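Local coordinates for protein carbohydrate binding module (Ruminococcus flavefaciens, PDB 4V1K) that probably binds plant cell-wall polysaccharides as a carbohydrate-binding module of the family 9 glycoside hydrolase Cel9A, a cellulosomal enzyme, at residues A[53-65]-A[71-83]. Residues are numbered along the deposited sequence; the frame is centred on the assembly and turned at random.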
loop_
_atom_site.group_PDB
_atom_site.type_symbol
_atom_site.label_atom_id
_atom_site.label_comp_id
_atom_site.label_asym_id
_atom_site.label_seq_id
_atom_site.Cartn_x
_atom_site.Cartn_y
_atom_site.Cartn_z
ATOM N N ASN A 53 -13.194 2.266 -16.867
ATOM C CA ASN A 53 -12.987 0.959 -16.217
ATOM C C ASN A 53 -11.492 0.703 -16.004
ATOM O O ASN A 53 -10.675 0.911 -16.898
ATOM C CB ASN A 53 -13.642 -0.177 -17.017
ATOM C CG ASN A 53 -15.167 -0.078 -17.013
ATOM O OD1 ASN A 53 -15.761 0.596 -16.160
ATOM N ND2 ASN A 53 -15.808 -0.746 -17.960
ATOM N N ILE A 54 -11.139 0.243 -14.814
ATOM C CA ILE A 54 -9.746 0.150 -14.423
ATOM C C ILE A 54 -9.014 -1.034 -15.032
ATOM O O ILE A 54 -7.893 -0.877 -15.492
ATOM C CB ILE A 54 -9.633 0.148 -12.879
ATOM C CG1 ILE A 54 -9.957 1.559 -12.376
ATOM C CG2 ILE A 54 -8.242 -0.286 -12.417
ATOM C CD1 ILE A 54 -10.247 1.650 -10.913
ATOM N N GLY A 55 -9.635 -2.206 -15.023
ATOM C CA GLY A 55 -8.978 -3.417 -15.491
ATOM C C GLY A 55 -7.972 -3.974 -14.507
ATOM O O GLY A 55 -8.180 -3.889 -13.295
ATOM N N LYS A 56 -6.906 -4.584 -15.032
ATOM C CA LYS A 56 -5.934 -5.267 -14.191
ATOM C C LYS A 56 -4.844 -4.361 -13.625
ATOM O O LYS A 56 -4.250 -3.528 -14.334
ATOM C CB LYS A 56 -5.276 -6.435 -14.924
ATOM C CG LYS A 56 -6.031 -7.732 -14.683
ATOM C CD LYS A 56 -5.302 -8.942 -15.244
ATOM C CE LYS A 56 -5.474 -9.087 -16.730
ATOM N NZ LYS A 56 -6.870 -9.432 -17.122
ATOM N N TYR A 57 -4.599 -4.581 -12.352
ATOM C CA TYR A 57 -3.432 -4.094 -11.605
ATOM C C TYR A 57 -2.507 -5.277 -11.332
ATOM O O TYR A 57 -2.979 -6.345 -10.970
ATOM C CB TYR A 57 -3.894 -3.505 -10.251
ATOM C CG TYR A 57 -2.840 -3.445 -9.150
ATOM C CD1 TYR A 57 -1.981 -2.345 -9.020
ATOM C CD2 TYR A 57 -2.696 -4.485 -8.237
ATOM C CE1 TYR A 57 -1.018 -2.304 -8.025
ATOM C CE2 TYR A 57 -1.721 -4.466 -7.242
ATOM C CZ TYR A 57 -0.899 -3.372 -7.119
ATOM O OH TYR A 57 0.034 -3.386 -6.095
ATOM N N VAL A 58 -1.201 -5.049 -11.448
ATOM C CA VAL A 58 -0.186 -5.991 -11.004
ATOM C C VAL A 58 0.811 -5.192 -10.187
ATOM O O VAL A 58 1.296 -4.145 -10.624
ATOM C CB VAL A 58 0.551 -6.662 -12.164
ATOM C CG1 VAL A 58 1.577 -7.668 -11.647
ATOM C CG2 VAL A 58 -0.419 -7.336 -13.121
ATOM N N GLY A 59 1.134 -5.676 -8.992
ATOM C CA GLY A 59 2.095 -4.964 -8.139
ATOM C C GLY A 59 2.386 -5.702 -6.853
ATOM O O GLY A 59 2.074 -6.858 -6.718
ATOM N N GLN A 60 3.045 -5.014 -5.928
ATOM C CA GLN A 60 3.499 -5.582 -4.665
ATOM C C GLN A 60 3.566 -4.463 -3.659
ATOM O O GLN A 60 3.785 -3.300 -4.033
ATOM C CB GLN A 60 4.937 -6.130 -4.781
ATOM C CG GLN A 60 5.072 -7.507 -5.270
ATOM C CD GLN A 60 6.486 -7.943 -5.443
ATOM O OE1 GLN A 60 7.076 -7.653 -6.456
ATOM N NE2 GLN A 60 7.017 -8.706 -4.490
ATOM N N PHE A 61 3.426 -4.832 -2.387
ATOM C CA PHE A 61 3.623 -3.897 -1.271
ATOM C C PHE A 61 4.980 -4.120 -0.610
ATOM O O PHE A 61 5.490 -5.243 -0.540
ATOM C CB PHE A 61 2.530 -4.031 -0.200
ATOM C CG PHE A 61 1.164 -3.558 -0.645
ATOM C CD1 PHE A 61 0.431 -4.260 -1.593
ATOM C CD2 PHE A 61 0.611 -2.423 -0.110
ATOM C CE1 PHE A 61 -0.825 -3.830 -1.984
ATOM C CE2 PHE A 61 -0.649 -1.993 -0.480
ATOM C CZ PHE A 61 -1.384 -2.699 -1.433
ATOM N N GLY A 62 5.551 -3.017 -0.108
ATOM C CA GLY A 62 6.721 -3.080 0.750
ATOM C C GLY A 62 6.537 -2.240 2.006
ATOM O O GLY A 62 5.690 -1.345 2.046
ATOM N N THR A 63 7.354 -2.507 3.012
ATOM C CA THR A 63 7.293 -1.761 4.264
ATOM C C THR A 63 8.657 -1.631 4.931
ATOM O O THR A 63 9.501 -2.542 4.893
ATOM C CB THR A 63 6.282 -2.408 5.253
ATOM O OG1 THR A 63 6.203 -1.664 6.482
ATOM C CG2 THR A 63 6.674 -3.859 5.560
ATOM N N SER A 64 8.841 -0.489 5.603
ATOM C CA SER A 64 9.906 -0.368 6.584
ATOM C C SER A 64 9.733 -1.443 7.684
ATOM O O SER A 64 8.614 -1.721 8.097
ATOM C CB SER A 64 9.889 1.017 7.253
ATOM O OG SER A 64 10.076 2.048 6.289
ATOM N N THR A 65 10.854 -2.002 8.163
ATOM C CA THR A 65 10.863 -2.929 9.274
ATOM C C THR A 65 11.962 -2.572 10.263
ATOM O O THR A 65 12.881 -1.789 9.943
ATOM C CB THR A 65 11.065 -4.410 8.850
ATOM O OG1 THR A 65 12.441 -4.584 8.514
ATOM C CG2 THR A 65 10.157 -4.812 7.725
ATOM N N GLY A 71 17.940 -5.488 6.024
ATOM C CA GLY A 71 17.983 -4.164 5.429
ATOM C C GLY A 71 16.833 -3.228 5.745
ATOM O O GLY A 71 16.586 -2.286 5.016
ATOM N N TYR A 72 16.159 -3.496 6.848
ATOM C CA TYR A 72 15.072 -2.648 7.353
ATOM C C TYR A 72 13.904 -2.555 6.357
ATOM O O TYR A 72 13.175 -1.558 6.323
ATOM C CB TYR A 72 15.544 -1.223 7.756
ATOM C CG TYR A 72 16.628 -1.181 8.807
ATOM C CD1 TYR A 72 16.307 -1.398 10.154
ATOM C CD2 TYR A 72 17.928 -0.912 8.488
ATOM C CE1 TYR A 72 17.268 -1.339 11.137
ATOM C CE2 TYR A 72 18.911 -0.833 9.468
ATOM C CZ TYR A 72 18.578 -1.026 10.797
ATOM O OH TYR A 72 19.554 -0.955 11.809
ATOM N N TRP A 73 13.708 -3.616 5.589
ATOM C CA TRP A 73 12.753 -3.615 4.474
ATOM C C TRP A 73 12.214 -5.010 4.243
ATOM O O TRP A 73 12.977 -5.995 4.317
ATOM C CB TRP A 73 13.478 -3.162 3.207
ATOM C CG TRP A 73 12.771 -3.221 1.878
ATOM C CD1 TRP A 73 13.105 -4.023 0.835
ATOM C CD2 TRP A 73 11.697 -2.401 1.422
ATOM N NE1 TRP A 73 12.315 -3.771 -0.240
ATOM C CE2 TRP A 73 11.438 -2.759 0.081
ATOM C CE3 TRP A 73 10.927 -1.397 2.014
ATOM C CZ2 TRP A 73 10.443 -2.125 -0.683
ATOM C CZ3 TRP A 73 9.952 -0.766 1.272
ATOM C CH2 TRP A 73 9.697 -1.149 -0.062
ATOM N N ALA A 74 10.910 -5.097 3.956
ATOM C CA ALA A 74 10.284 -6.374 3.564
ATOM C C ALA A 74 9.219 -6.108 2.512
ATOM O O ALA A 74 8.595 -5.039 2.518
ATOM C CB ALA A 74 9.660 -7.080 4.774
HETATM N N MSE A 75 8.996 -7.086 1.635
HETATM C CA MSE A 75 7.949 -7.030 0.613
HETATM C C MSE A 75 7.047 -8.255 0.683
HETATM O O MSE A 75 7.496 -9.385 1.009
HETATM C CB MSE A 75 8.534 -6.939 -0.814
HETATM C CG MSE A 75 9.232 -5.592 -0.959
HETATM SE SE MSE A 75 9.973 -5.404 -2.785
HETATM C CE MSE A 75 8.575 -5.673 -3.888
ATOM N N GLY A 76 5.771 -8.018 0.358
ATOM C CA GLY A 76 4.829 -9.089 0.180
ATOM C C GLY A 76 4.901 -9.734 -1.206
ATOM O O GLY A 76 5.685 -9.296 -2.099
ATOM N N ASP A 77 4.063 -10.754 -1.398
ATOM C CA ASP A 77 3.993 -11.466 -2.690
ATOM C C ASP A 77 3.381 -10.566 -3.783
ATOM O O ASP A 77 2.653 -9.596 -3.480
ATOM C CB ASP A 77 3.120 -12.710 -2.551
ATOM C CG ASP A 77 3.750 -13.817 -1.731
ATOM O OD1 ASP A 77 4.993 -13.847 -1.544
ATOM O OD2 ASP A 77 2.962 -14.693 -1.285
ATOM N N GLU A 78 3.654 -10.878 -5.040
ATOM C CA GLU A 78 2.983 -10.204 -6.148
ATOM C C GLU A 78 1.468 -10.429 -6.109
ATOM O O GLU A 78 0.969 -11.551 -5.829
ATOM C CB GLU A 78 3.528 -10.672 -7.499
ATOM C CG GLU A 78 3.147 -9.732 -8.663
ATOM C CD GLU A 78 3.768 -10.139 -9.995
ATOM O OE1 GLU A 78 3.275 -11.116 -10.623
ATOM O OE2 GLU A 78 4.726 -9.453 -10.429
ATOM N N ILE A 79 0.745 -9.360 -6.405
ATOM C CA ILE A 79 -0.727 -9.334 -6.459
ATOM C C ILE A 79 -1.179 -9.008 -7.891
ATOM O O ILE A 79 -0.638 -8.059 -8.502
ATOM C CB ILE A 79 -1.274 -8.238 -5.514
ATOM C CG1 ILE A 79 -0.949 -8.593 -4.055
ATOM C CG2 ILE A 79 -2.785 -8.039 -5.675
ATOM C CD1 ILE A 79 -1.135 -7.458 -3.068
ATOM N N THR A 80 -2.137 -9.786 -8.414
ATOM C CA THR A 80 -2.861 -9.432 -9.630
ATOM C C THR A 80 -4.339 -9.295 -9.233
ATOM O O THR A 80 -4.892 -10.203 -8.621
ATOM C CB THR A 80 -2.688 -10.494 -10.742
ATOM O OG1 THR A 80 -1.291 -10.626 -11.069
ATOM C CG2 THR A 80 -3.461 -10.138 -11.997
ATOM N N GLN A 81 -4.959 -8.162 -9.576
ATOM C CA GLN A 81 -6.360 -7.860 -9.243
ATOM C C GLN A 81 -7.005 -7.219 -10.471
ATOM O O GLN A 81 -6.436 -6.312 -11.061
ATOM C CB GLN A 81 -6.388 -6.834 -8.112
ATOM C CG GLN A 81 -7.713 -6.167 -7.840
ATOM C CD GLN A 81 -8.490 -6.917 -6.806
ATOM O OE1 GLN A 81 -7.910 -7.472 -5.890
ATOM N NE2 GLN A 81 -9.799 -6.928 -6.934
ATOM N N SER A 82 -8.184 -7.676 -10.849
ATOM C CA SER A 82 -8.927 -7.051 -11.939
ATOM C C SER A 82 -10.107 -6.297 -11.324
ATOM O O SER A 82 -10.849 -6.855 -10.519
ATOM C CB SER A 82 -9.436 -8.094 -12.931
ATOM O OG SER A 82 -10.017 -7.467 -14.071
ATOM N N ILE A 83 -10.255 -5.039 -11.719
ATOM C CA ILE A 83 -11.325 -4.162 -11.261
ATOM C C ILE A 83 -12.233 -3.861 -12.454
ATOM O O ILE A 83 -11.822 -3.237 -13.428
ATOM C CB ILE A 83 -10.764 -2.856 -10.639
ATOM C CG1 ILE A 83 -9.934 -3.187 -9.395
ATOM C CG2 ILE A 83 -11.897 -1.886 -10.306
ATOM C CD1 ILE A 83 -9.131 -2.027 -8.828
HETATM O O HOH W 1 -8.913 -7.143 -16.712
HETATM O O HOH W 2 2.463 -7.517 -1.677
HETATM O O HOH W 3 13.047 1.397 6.831
HETATM O O HOH W 4 12.903 -6.900 7.052
#
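Gly55 and Ile83 exchange backbone hydrogen bonds at one end of a long antiparallel beta hairpin, strands 55-64 and 73-83, part of one of the two antiparallel sheets of this carbohydrate-binding module. The same reciprocal pairing recurs at Tyr57 with Gln81 and Gly59 with Ile79, then the register slips by one residue between Gly59 and Gly62; past the slip Gly76 N bonds to Phe61 O, and reciprocal bonding returns at Thr63 with Ala74. A water accepts from Phe61 N and donates to Asp77 O, joining the strands at the slip.

Gln60 spans the same irregularity with its side chain. Its chain runs extended beyond CG (chi2 176°), bringing NE2 2.8 Å from Gly76 O in an almost straight bond within the amide plane, while OE1 is bound by Trp115 NE1. The side chain of selenomethionine Met75 crosses that of Gln60 at about a right angle and sets its CE methyl over one face of the amide, 3.5 Å from Gln60 CD. With an alanine here, Gly76 O and the Trp115 indole N-H would probably each lose this partner, and the Met75 methyl would lose the amide it rests on.

Apolar packing lies on the face turned toward strands 41-49 and 87-93: Ile79 sets CG2 4.0 Å from Tyr57 CE2 and brings CD1 to the edge of the Phe61 ring. On the other face, the Trp73 indole reaches obliquely over the backbone of Gly62 and Thr63, CH2 3.6 Å from Gly62 CA and CE3 3.4 Å from Thr63 O.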